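Local coordinates for cytidine deaminase (Burkholderia pseudomallei, PDB 3DMO) that catalyses the zinc-dependent hydrolytic deamination of cytidine and 2'-deoxycytidine to uridine and 2'-deoxyuridine, probably in pyrimidine salvage, at the interface of chains A and B. Residues are numbered along the deposited sequence; one frame, centred on the assembly and turned at random. Chains: chain A/B, Cytidine deaminase.

The interface of chains A and B. Residues chain A 60, 68; chain B 51, 58, 60, 65, 68.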
loop_
_atom_site.group_PDB
_atom_site.type_symbol
_atom_site.label_atom_id
_atom_site.label_comp_id
_atom_site.label_asym_id
_atom_site.label_seq_id
_atom_site.Cartn_x
_atom_site.Cartn_y
_atom_site.Cartn_z
ATOM N N ASN A 60 -5.187 -6.626 1.157
ATOM C CA ASN A 60 -4.800 -6.983 -0.203
ATOM C C ASN A 60 -6.016 -7.453 -0.998
ATOM O O ASN A 60 -6.875 -8.151 -0.463
ATOM C CB ASN A 60 -3.735 -8.077 -0.199
ATOM C CG ASN A 60 -3.012 -8.192 -1.531
ATOM O OD1 ASN A 60 -2.378 -7.235 -1.989
ATOM N ND2 ASN A 60 -3.099 -9.361 -2.162
ATOM N N PHE A 68 0.189 -12.576 -7.223
ATOM C CA PHE A 68 1.343 -12.833 -6.346
ATOM C C PHE A 68 1.551 -14.341 -6.124
ATOM O O PHE A 68 2.697 -14.817 -6.065
ATOM C CB PHE A 68 1.221 -12.097 -5.000
ATOM C CG PHE A 68 1.142 -10.590 -5.111
ATOM C CD1 PHE A 68 0.481 -9.858 -4.122
ATOM C CD2 PHE A 68 1.718 -9.906 -6.180
ATOM C CE1 PHE A 68 0.393 -8.468 -4.192
ATOM C CE2 PHE A 68 1.637 -8.507 -6.261
ATOM C CZ PHE A 68 0.971 -7.792 -5.261
ATOM N N VAL B 51 7.401 -9.305 -4.952
ATOM C CA VAL B 51 6.930 -8.978 -6.302
ATOM C C VAL B 51 6.836 -7.465 -6.371
ATOM O O VAL B 51 5.951 -6.857 -5.754
ATOM C CB VAL B 51 5.539 -9.592 -6.600
ATOM C CG1 VAL B 51 5.108 -9.284 -8.041
ATOM C CG2 VAL B 51 5.531 -11.110 -6.350
ATOM N N LEU B 58 3.376 -0.241 -4.373
ATOM C CA LEU B 58 2.610 -1.450 -4.709
ATOM C C LEU B 58 3.428 -2.737 -4.652
ATOM O O LEU B 58 2.885 -3.820 -4.915
ATOM C CB LEU B 58 1.908 -1.307 -6.075
ATOM C CG LEU B 58 0.883 -0.163 -6.118
ATOM C CD1 LEU B 58 0.265 -0.008 -7.493
ATOM C CD2 LEU B 58 -0.197 -0.351 -5.028
ATOM N N ASN B 60 4.978 -6.019 -3.168
ATOM C CA ASN B 60 4.573 -6.945 -2.120
ATOM C C ASN B 60 5.747 -7.785 -1.622
ATOM O O ASN B 60 6.566 -8.252 -2.420
ATOM C CB ASN B 60 3.461 -7.871 -2.606
ATOM C CG ASN B 60 2.672 -8.464 -1.463
ATOM O OD1 ASN B 60 2.176 -7.742 -0.592
ATOM N ND2 ASN B 60 2.558 -9.789 -1.448
ATOM N N THR B 65 3.201 -12.465 0.482
ATOM C CA THR B 65 2.863 -13.323 -0.656
ATOM C C THR B 65 2.532 -14.730 -0.164
ATOM O O THR B 65 1.550 -15.316 -0.613
ATOM C CB THR B 65 3.990 -13.374 -1.708
ATOM O OG1 THR B 65 4.177 -12.074 -2.289
ATOM C CG2 THR B 65 3.666 -14.378 -2.821
ATOM N N PHE B 68 -0.878 -14.598 1.972
ATOM C CA PHE B 68 -2.027 -14.372 1.082
ATOM C C PHE B 68 -2.374 -15.621 0.273
ATOM O O PHE B 68 -3.550 -15.927 0.078
ATOM C CB PHE B 68 -1.796 -13.188 0.137
ATOM C CG PHE B 68 -1.610 -11.866 0.832
ATOM C CD1 PHE B 68 -0.905 -10.843 0.197
ATOM C CD2 PHE B 68 -2.141 -11.627 2.108
ATOM C CE1 PHE B 68 -0.732 -9.604 0.814
ATOM C CE2 PHE B 68 -1.968 -10.389 2.743
ATOM C CZ PHE B 68 -1.257 -9.370 2.093
#
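A:Phe68 and B:Asn60 stack face to face across the two-fold interface, and A:Asn60 and B:Phe68 repeat the pair with the chains exchanged. In the first pair the side-chain amide lies nearly parallel to the phenyl ring, the planes 9° apart. The amide lies over one face, offset toward the CD1 and CE1 atoms. B:Asn60 CB sits over the same face, 3.8 Å from the ring centroid of A:Phe68, in a CH-pi contact. The amide nitrogen ND2 of B:Asn60 lies 3.4 Å from A:Phe68 CD1. In the twin pair the planes are also nearly parallel, and A:Asn60 CB approaches B:Phe68 CE1 to 3.5 Å. Each asparagine holds CG anti to its backbone N (chi1 -159° in B:Asn60), which lays the amide along the ring.

A hydrogen bond within chain B may steady the stack. B:Asn60 ND2 meets the hydroxyl OG1 of B:Thr65 at 2.9 Å. The hydroxyl lies 21° out of the B:Asn60 amide plane. This should limit rotation of the amide.

Further apolar contacts come from B:Val51 and B:Thr65. B:Val51 CB and CG1 reach the CD2 and CE2 carbons from the same side of the ring as B:Asn60, with CB 3.9 Å from CD2 of A:Phe68. The methyl CG2 of B:Thr65 lies 4.0 Å from A:Phe68 CB. It also makes a van der Waals contact with the carbonyl O of A:Phe68.

The patch joins two subunits of the tetrameric assembly, pairing Phe68 of helix 62-72 with the loop residue Asn60 of its partner. B:Glu63, the probable proton donor, is about 8 Å from the patch centre. B:Val51 belongs to the predicted substrate-binding segment, so this packing may also support the active site.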